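Local structure of Acarbose/maltose binding protein GacH (Streptomyces glaucescens, 3K01) at residues Y190-Y195 / E377-Q382; V316-M319 / K323-Q326; T328-S333 / V344-D349. The protein binds acarbose, and probably also maltose, as the solute receptor of an ABC transporter in Streptomyces glaucescens. All coordinates share one frame; numbering follows the deposited sequence.

In the fold
Following the chain from the N terminus, contact 1 opens first, at 190-195, and closes only at 377-382, where helix 376-387 meets the start of helix 193-198. The other two contacts are nested inside that long loop, on the opposite side of the chain's centre, with centres about 34 Å (contact 2) and about 32 Å (contact 3) from that of contact 1. Contact 2 closes a short turn between helices 309-320 and 322-332; contact 3 follows in series, tying the end of helix 322-332 to the short helix 345-348. The two touch through Gln326, which packs on Val344 and Val347, so helix 322-332 serves both.

Contact 1 (Y190-Y195 / E377-Q382)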
loop_
_atom_site.group_PDB
_atom_site.type_symbol
_atom_site.label_atom_id
_atom_site.label_comp_id
_atom_site.label_asym_id
_atom_site.label_seq_id
_atom_site.Cartn_x
_atom_site.Cartn_y
_atom_site.Cartn_z
ATOM N N TYR A 190 6.087 0.821 8.183
ATOM C CA TYR A 190 4.848 0.378 7.531
ATOM C C TYR A 190 4.355 -0.934 8.162
ATOM O O TYR A 190 3.159 -1.179 8.247
ATOM C CB TYR A 190 5.140 0.214 6.049
ATOM C CG TYR A 190 3.935 0.160 5.144
ATOM C CD1 TYR A 190 3.056 1.246 5.049
ATOM C CD2 TYR A 190 3.713 -0.940 4.323
ATOM C CE1 TYR A 190 2.012 1.238 4.170
ATOM C CE2 TYR A 190 2.615 -0.963 3.459
ATOM C CZ TYR A 190 1.812 0.153 3.378
ATOM O OH TYR A 190 0.721 0.152 2.526
ATOM N N TRP A 191 5.313 -1.745 8.645
ATOM C CA TRP A 191 5.002 -3.014 9.282
ATOM C C TRP A 191 4.518 -2.891 10.712
ATOM O O TRP A 191 4.081 -3.885 11.285
ATOM C CB TRP A 191 6.205 -3.965 9.205
ATOM C CG TRP A 191 6.305 -4.749 7.873
ATOM C CD1 TRP A 191 6.031 -6.082 7.711
ATOM C CD2 TRP A 191 6.720 -4.269 6.580
ATOM N NE1 TRP A 191 6.238 -6.445 6.403
ATOM C CE2 TRP A 191 6.650 -5.362 5.679
ATOM C CE3 TRP A 191 7.130 -3.023 6.090
ATOM C CZ2 TRP A 191 6.976 -5.240 4.317
ATOM C CZ3 TRP A 191 7.455 -2.899 4.740
ATOM C CH2 TRP A 191 7.375 -3.999 3.869
ATOM N N PHE A 192 4.571 -1.695 11.297
ATOM C CA PHE A 192 3.924 -1.498 12.575
ATOM C C PHE A 192 2.407 -1.389 12.448
ATOM O O PHE A 192 1.662 -1.722 13.374
ATOM C CB PHE A 192 4.503 -0.228 13.235
ATOM C CG PHE A 192 3.913 0.097 14.567
ATOM C CD1 PHE A 192 4.182 -0.714 15.664
ATOM C CD2 PHE A 192 3.120 1.221 14.738
ATOM C CE1 PHE A 192 3.665 -0.381 16.943
ATOM C CE2 PHE A 192 2.603 1.550 16.033
ATOM C CZ PHE A 192 2.876 0.747 17.100
ATOM N N LEU A 193 1.961 -0.864 11.303
ATOM C CA LEU A 193 0.576 -0.474 11.184
ATOM C C LEU A 193 -0.434 -1.608 11.395
ATOM O O LEU A 193 -1.453 -1.394 12.051
ATOM C CB LEU A 193 0.333 0.314 9.879
ATOM C CG LEU A 193 1.121 1.629 9.793
ATOM C CD1 LEU A 193 0.897 2.276 8.430
ATOM C CD2 LEU A 193 0.685 2.611 10.880
ATOM N N PRO A 194 -0.163 -2.830 10.903
ATOM C CA PRO A 194 -1.121 -3.907 11.231
ATOM C C PRO A 194 -1.357 -4.099 12.725
ATOM O O PRO A 194 -2.477 -4.388 13.139
ATOM C CB PRO A 194 -0.439 -5.150 10.628
ATOM C CG PRO A 194 0.315 -4.602 9.453
ATOM C CD PRO A 194 0.903 -3.307 9.988
ATOM N N TYR A 195 -0.296 -3.949 13.521
ATOM C CA TYR A 195 -0.448 -4.070 14.975
ATOM C C TYR A 195 -1.252 -2.930 15.581
ATOM O O TYR A 195 -2.065 -3.145 16.485
ATOM C CB TYR A 195 0.927 -4.214 15.662
ATOM C CG TYR A 195 1.650 -5.435 15.132
ATOM C CD1 TYR A 195 1.215 -6.726 15.413
ATOM C CD2 TYR A 195 2.733 -5.288 14.302
ATOM C CE1 TYR A 195 1.871 -7.836 14.874
ATOM C CE2 TYR A 195 3.394 -6.373 13.763
ATOM C CZ TYR A 195 2.948 -7.643 14.074
ATOM O OH TYR A 195 3.591 -8.725 13.484
ATOM N N GLU A 377 8.303 8.304 10.118
ATOM C CA GLU A 377 9.595 8.333 10.781
ATOM C C GLU A 377 9.510 8.220 12.316
ATOM O O GLU A 377 10.287 7.477 12.901
ATOM C CB GLU A 377 10.435 9.535 10.319
ATOM C CG GLU A 377 11.732 9.674 11.093
ATOM C CD GLU A 377 12.769 8.612 10.730
ATOM O OE1 GLU A 377 12.511 7.673 9.962
ATOM O OE2 GLU A 377 13.897 8.701 11.240
ATOM N N PRO A 378 8.574 8.924 12.974
ATOM C CA PRO A 378 8.487 8.748 14.425
ATOM C C PRO A 378 8.161 7.320 14.829
ATOM O O PRO A 378 8.707 6.807 15.806
ATOM C CB PRO A 378 7.397 9.735 14.853
ATOM C CG PRO A 378 7.450 10.810 13.765
ATOM C CD PRO A 378 7.666 9.994 12.497
ATOM N N ILE A 379 7.303 6.648 14.066
ATOM C CA ILE A 379 7.033 5.240 14.326
ATOM C C ILE A 379 8.294 4.407 14.145
ATOM O O ILE A 379 8.577 3.526 14.958
ATOM C CB ILE A 379 5.940 4.713 13.400
ATOM C CG1 ILE A 379 4.615 5.396 13.698
ATOM C CG2 ILE A 379 5.818 3.168 13.490
ATOM C CD1 ILE A 379 3.500 5.011 12.709
ATOM N N ARG A 380 9.049 4.649 13.082
ATOM C CA ARG A 380 10.241 3.847 12.841
ATOM C C ARG A 380 11.175 3.944 14.049
ATOM O O ARG A 380 11.651 2.928 14.565
ATOM C CB ARG A 380 10.996 4.308 11.616
ATOM C CG ARG A 380 12.209 3.412 11.324
ATOM C CD ARG A 380 13.187 4.078 10.374
ATOM N NE ARG A 380 13.737 5.290 10.995
ATOM C CZ ARG A 380 14.667 5.292 11.958
ATOM N NH1 ARG A 380 15.206 4.157 12.410
ATOM N NH2 ARG A 380 15.038 6.447 12.487
ATOM N N LEU A 381 11.438 5.171 14.504
ATOM C CA LEU A 381 12.361 5.370 15.609
ATOM C C LEU A 381 11.863 4.717 16.897
ATOM O O LEU A 381 12.632 3.992 17.584
ATOM C CB LEU A 381 12.538 6.870 15.821
ATOM C CG LEU A 381 13.501 7.241 16.944
ATOM C CD1 LEU A 381 14.898 6.647 16.735
ATOM C CD2 LEU A 381 13.548 8.743 17.062
ATOM N N GLN A 382 10.599 4.960 17.237
ATOM C CA GLN A 382 10.063 4.443 18.457
ATOM C C GLN A 382 9.887 2.936 18.438
ATOM O O GLN A 382 10.167 2.264 19.453
ATOM C CB GLN A 382 8.765 5.147 18.872
ATOM C CG GLN A 382 8.887 6.685 19.063
ATOM C CD GLN A 382 10.045 7.067 19.947
ATOM O OE1 GLN A 382 10.225 6.471 21.007
ATOM N NE2 GLN A 382 10.810 8.073 19.545
#
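Phe192 and Ile379 mark the nearest approach of the two backbones, with 7.6 Å between CA of Phe192 and CA of Ile379. Residues 190-195 run from a 3-10 turn into helix 193-198, while 377-382 is regular helix within 376-387, so side chains alone bridge the gap.

Ile379 reaches across with both arms. Its CG2 methyl lies 3.6 Å from CD2 of Phe192 and also touches CB and CG, meeting the ring obliquely near its root. The trans chi1 of Phe192 (180°) carries the ring out beside its own carbonyl carbon; the two side chains cross at about a right angle. The other arm ends in CD1, 4.1 Å from CD2 of Leu193. Tyr222 stacks on the Phe192 ring, and Tyr404, Pro189 and Leu203 pack against Ile379.

On the side of the helix turned from this core, Arg380 grips Glu377 side-on in a salt bridge with two hydrogen bonds, NE of Arg380 to OE1 of Glu377 (2.9 Å) and NH2 of Arg380 to OE2 of Glu377 (2.8 Å). Both oxygens lie close to the guanidinium plane, yet the nitrogens stand some 40° out of the carboxylate plane. The charges of Glu377 and Arg380 are thus paired within their own helix, while what joins 377-382 to 190-195 is apolar, resting on shape and the exclusion of water.

Contact 2 (V316-M319 / K323-Q326); sequences VKYM and KVQQ
Val324 presses its whole side chain against Tyr318 and Met319 where two consecutive helices, 309-320 and 322-332, are joined by a very short link in the solute-binding protein fold. The backbones come close here, with CA of Met319 and CA of Val324 5.8 Å apart, and the CB of the valine is directed toward the last turn of the preceding helix.

Starting at the root of that side chain, CB sits 3.5 Å from O of Tyr318 and only slightly farther from O of Met319, so it faces a pair of carbonyls. The branches then divide them. CG1, anti to the backbone N (chi1 173°), takes the Met319 side: it lies 3.4 Å from O of Met319 and meets SD of the same residue more loosely, at 4.4 Å. The methionine leaves its backbone pointing away from the second helix, and its folded chain carries the sulfur back to this methyl.

CG2 takes the Tyr318 side. CG2 of Val324 is 3.2 Å from O of Tyr318, and it also sits over one face of the Tyr318 ring in a CH-pi contact, 20° off the ring normal. The tyrosine can offer that face because its CG swings beside its own carbonyl carbon (chi1 164°), placing ring and carbonyl oxygen around one methyl. Ser321, in the link, hydrogen-bonds through OG to O of Tyr318 and to N of Val324, so one hydroxyl spans both helices. Farther out, OH of Tyr318 bonds to O of Leu47, joining the pair to helix 41-49. CG2 of Val324 is displaced toward the rim of the ring, 3.7 Å from CE1 of Tyr318.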
loop_
_atom_site.group_PDB
_atom_site.type_symbol
_atom_site.label_atom_id
_atom_site.label_comp_id
_atom_site.label_asym_id
_atom_site.label_seq_id
_atom_site.Cartn_x
_atom_site.Cartn_y
_atom_site.Cartn_z
ATOM N N VAL A 316 -7.267 9.945 -17.960
ATOM C CA VAL A 316 -7.317 9.277 -16.653
ATOM C C VAL A 316 -8.566 8.431 -16.520
ATOM O O VAL A 316 -8.511 7.367 -15.911
ATOM C CB VAL A 316 -7.107 10.224 -15.448
ATOM C CG1 VAL A 316 -5.799 10.987 -15.593
ATOM C CG2 VAL A 316 -8.287 11.165 -15.218
ATOM N N LYS A 317 -9.676 8.856 -17.115
ATOM C CA LYS A 317 -10.852 8.009 -17.144
ATOM C C LYS A 317 -10.560 6.695 -17.877
ATOM O O LYS A 317 -10.915 5.611 -17.384
ATOM C CB LYS A 317 -12.049 8.738 -17.780
ATOM C CG LYS A 317 -13.250 7.870 -18.047
ATOM C CD LYS A 317 -14.306 8.698 -18.766
ATOM C CE LYS A 317 -15.500 7.846 -19.073
ATOM N NZ LYS A 317 -16.546 8.614 -19.816
ATOM N N TYR A 318 -9.931 6.789 -19.045
ATOM C CA TYR A 318 -9.525 5.603 -19.785
ATOM C C TYR A 318 -8.578 4.707 -18.979
ATOM O O TYR A 318 -8.816 3.498 -18.874
ATOM C CB TYR A 318 -8.879 6.045 -21.099
ATOM C CG TYR A 318 -8.076 4.970 -21.792
ATOM C CD1 TYR A 318 -8.702 3.949 -22.507
ATOM C CD2 TYR A 318 -6.689 4.971 -21.706
ATOM C CE1 TYR A 318 -7.951 2.961 -23.137
ATOM C CE2 TYR A 318 -5.933 3.984 -22.331
ATOM C CZ TYR A 318 -6.578 2.998 -23.031
ATOM O OH TYR A 318 -5.817 1.996 -23.644
ATOM N N MET A 319 -7.541 5.277 -18.381
ATOM C CA MET A 319 -6.591 4.425 -17.681
ATOM C C MET A 319 -7.183 3.812 -16.415
ATOM O O MET A 319 -6.718 2.750 -15.966
ATOM C CB MET A 319 -5.345 5.211 -17.365
ATOM C CG MET A 319 -4.514 5.616 -18.575
ATOM S SD MET A 319 -3.792 4.202 -19.457
ATOM C CE MET A 319 -2.387 3.730 -18.409
ATOM N N LYS A 323 -11.948 -1.813 -18.314
ATOM C CA LYS A 323 -11.234 -2.524 -19.360
ATOM C C LYS A 323 -9.719 -2.477 -19.152
ATOM O O LYS A 323 -9.042 -3.509 -19.238
ATOM C CB LYS A 323 -11.631 -1.970 -20.733
ATOM C CG LYS A 323 -10.992 -2.716 -21.890
ATOM C CD LYS A 323 -11.353 -2.033 -23.221
ATOM C CE LYS A 323 -10.647 -2.691 -24.394
ATOM N NZ LYS A 323 -11.059 -2.049 -25.679
ATOM N N VAL A 324 -9.191 -1.290 -18.885
ATOM C CA VAL A 324 -7.751 -1.154 -18.647
ATOM C C VAL A 324 -7.294 -1.850 -17.349
ATOM O O VAL A 324 -6.256 -2.502 -17.348
ATOM C CB VAL A 324 -7.293 0.306 -18.719
ATOM C CG1 VAL A 324 -5.831 0.458 -18.307
ATOM C CG2 VAL A 324 -7.494 0.845 -20.156
ATOM N N GLN A 325 -8.085 -1.768 -16.285
ATOM C CA GLN A 325 -7.746 -2.455 -15.037
ATOM C C GLN A 325 -7.697 -3.956 -15.238
ATOM O O GLN A 325 -6.790 -4.633 -14.704
ATOM C CB GLN A 325 -8.739 -2.075 -13.937
ATOM C CG GLN A 325 -8.612 -0.598 -13.531
ATOM C CD GLN A 325 -9.063 -0.306 -12.122
ATOM O OE1 GLN A 325 -9.207 0.873 -11.741
ATOM N NE2 GLN A 325 -9.254 -1.320 -11.333
ATOM N N GLN A 326 -8.624 -4.488 -16.031
ATOM C CA GLN A 326 -8.617 -5.920 -16.335
ATOM C C GLN A 326 -7.383 -6.320 -17.100
ATOM O O GLN A 326 -6.727 -7.289 -16.758
ATOM C CB GLN A 326 -9.859 -6.289 -17.133
ATOM C CG GLN A 326 -9.869 -7.755 -17.568
ATOM C CD GLN A 326 -11.056 -8.070 -18.436
ATOM O OE1 GLN A 326 -12.105 -7.429 -18.336
ATOM N NE2 GLN A 326 -10.902 -9.071 -19.289
#

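Contact 3 (T328-S333 / V344-D349)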
loop_
_atom_site.group_PDB
_atom_site.type_symbol
_atom_site.label_atom_id
_atom_site.label_comp_id
_atom_site.label_asym_id
_atom_site.label_seq_id
_atom_site.Cartn_x
_atom_site.Cartn_y
_atom_site.Cartn_z
ATOM N N THR A 328 -4.545 -4.868 -17.093
ATOM C CA THR A 328 -3.410 -4.712 -16.206
ATOM C C THR A 328 -3.256 -5.969 -15.344
ATOM O O THR A 328 -2.138 -6.474 -15.184
ATOM C CB THR A 328 -3.595 -3.484 -15.338
ATOM O OG1 THR A 328 -3.716 -2.312 -16.183
ATOM C CG2 THR A 328 -2.427 -3.305 -14.439
ATOM N N THR A 329 -4.345 -6.474 -14.779
ATOM C CA THR A 329 -4.235 -7.708 -13.998
ATOM C C THR A 329 -3.791 -8.884 -14.869
ATOM O O THR A 329 -2.908 -9.656 -14.464
ATOM C CB THR A 329 -5.546 -8.031 -13.277
ATOM O OG1 THR A 329 -5.880 -6.922 -12.418
ATOM C CG2 THR A 329 -5.425 -9.319 -12.459
ATOM N N GLU A 330 -4.393 -9.024 -16.048
ATOM C CA GLU A 330 -4.087 -10.175 -16.894
ATOM C C GLU A 330 -2.625 -10.182 -17.285
ATOM O O GLU A 330 -2.007 -11.244 -17.358
ATOM C CB GLU A 330 -4.981 -10.175 -18.141
ATOM C CG GLU A 330 -6.442 -10.475 -17.823
ATOM C CD GLU A 330 -7.375 -10.189 -18.988
ATOM O OE1 GLU A 330 -6.983 -9.387 -19.871
ATOM O OE2 GLU A 330 -8.509 -10.721 -18.985
ATOM N N LYS A 331 -2.059 -9.017 -17.537
ATOM C CA LYS A 331 -0.685 -8.912 -18.024
ATOM C C LYS A 331 0.356 -8.775 -16.921
ATOM O O LYS A 331 1.484 -9.254 -17.076
ATOM C CB LYS A 331 -0.546 -7.746 -19.016
ATOM C CG LYS A 331 -1.413 -7.897 -20.265
ATOM C CD LYS A 331 -1.450 -6.635 -21.124
ATOM C CE LYS A 331 -2.363 -6.795 -22.329
ATOM N NZ LYS A 331 -1.828 -6.001 -23.480
ATOM N N LEU A 332 -0.004 -8.121 -15.815
ATOM C CA LEU A 332 0.964 -7.736 -14.793
ATOM C C LEU A 332 0.629 -8.225 -13.394
ATOM O O LEU A 332 1.433 -8.050 -12.498
ATOM C CB LEU A 332 1.088 -6.205 -14.745
ATOM C CG LEU A 332 1.496 -5.528 -16.058
ATOM C CD1 LEU A 332 1.536 -4.021 -15.851
ATOM C CD2 LEU A 332 2.872 -6.072 -16.529
ATOM N N SER A 333 -0.581 -8.739 -13.190
ATOM C CA SER A 333 -1.037 -9.244 -11.890
ATOM C C SER A 333 -1.084 -8.160 -10.811
ATOM O O SER A 333 -1.003 -8.463 -9.617
ATOM C CB SER A 333 -0.163 -10.415 -11.430
ATOM O OG SER A 333 -0.320 -11.492 -12.338
ATOM N N VAL A 344 -14.432 -10.666 -13.240
ATOM C CA VAL A 344 -14.007 -11.179 -14.533
ATOM C C VAL A 344 -13.258 -12.490 -14.293
ATOM O O VAL A 344 -12.376 -12.550 -13.432
ATOM C CB VAL A 344 -13.097 -10.170 -15.233
ATOM C CG1 VAL A 344 -12.578 -10.718 -16.539
ATOM C CG2 VAL A 344 -13.846 -8.840 -15.471
ATOM N N PRO A 345 -13.642 -13.572 -14.983
ATOM C CA PRO A 345 -13.053 -14.867 -14.643
ATOM C C PRO A 345 -11.521 -14.897 -14.628
ATOM O O PRO A 345 -10.933 -15.519 -13.733
ATOM C CB PRO A 345 -13.631 -15.806 -15.708
ATOM C CG PRO A 345 -15.000 -15.205 -15.939
ATOM C CD PRO A 345 -14.746 -13.707 -15.952
ATOM N N SER A 346 -10.879 -14.243 -15.588
ATOM C CA SER A 346 -9.426 -14.225 -15.679
ATOM C C SER A 346 -8.773 -13.407 -14.568
ATOM O O SER A 346 -7.561 -13.533 -14.338
ATOM C CB SER A 346 -8.980 -13.671 -17.027
ATOM O OG SER A 346 -9.573 -12.397 -17.251
ATOM N N VAL A 347 -9.566 -12.565 -13.911
ATOM C CA VAL A 347 -9.097 -11.769 -12.776
ATOM C C VAL A 347 -9.292 -12.573 -11.503
ATOM O O VAL A 347 -8.362 -12.714 -10.704
ATOM C CB VAL A 347 -9.776 -10.408 -12.730
ATOM C CG1 VAL A 347 -9.395 -9.662 -11.446
ATOM C CG2 VAL A 347 -9.379 -9.596 -13.977
ATOM N N ALA A 348 -10.476 -13.145 -11.328
ATOM C CA ALA A 348 -10.781 -13.941 -10.151
ATOM C C ALA A 348 -9.829 -15.103 -9.971
ATOM O O ALA A 348 -9.555 -15.501 -8.829
ATOM C CB ALA A 348 -12.183 -14.460 -10.258
ATOM N N ASP A 349 -9.330 -15.676 -11.063
ATOM C CA ASP A 349 -8.390 -16.791 -10.946
ATOM C C ASP A 349 -6.923 -16.406 -11.090
ATOM O O ASP A 349 -6.056 -17.262 -11.169
ATOM C CB ASP A 349 -8.780 -17.973 -11.850
ATOM C CG ASP A 349 -8.602 -17.677 -13.305
ATOM O OD1 ASP A 349 -8.017 -16.643 -13.673
ATOM O OD2 ASP A 349 -9.077 -18.523 -14.122
#
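A hydroxyl-to-carboxylate hydrogen bond between Ser346 and Glu330 and a small apolar contact between Val347 and Thr329 join the last turns of helix 322-332 to the single-turn helix 345-348. The backbones are nearest at CA of Thr329 and CA of Val347, 6.5 Å apart, close enough for short side chains to touch.

At the outer edge, OG of Ser346 donates to OE2 of Glu330 at 2.6 Å, entering by the anti lone pair, the one facing away from the other carboxylate oxygen. The serine holds OG between its backbone N and carbonyl carbon (chi1 54°), and the glutamate runs extended beyond CG to bring its carboxylate across. NE2 of Gln326, one turn back on the same helix, bonds to OE2 as well.

Deeper in, CG2 of Thr329 packs on CG1 of Val347 at 4.1 Å and CB of Thr329 on CG2 of Val347 at 4.2 Å, the two side chains crossing at about a right angle. OG1 of Thr329 hydrogen-bonds to O of Leu334, while the methyl CG2, anti to the backbone N, faces Val347; Val353 of helix 351-360 packs against both residues. Val344 stands at the N-cap position of the short helix, its O accepting from N of Val347 and N of Ala348.

With two donors on one oxygen, the Glu330 carboxylate is probably steadied in its charged form, and the exposed hydrogen bond at the rim lies beside a loose van der Waals contact that is more buried.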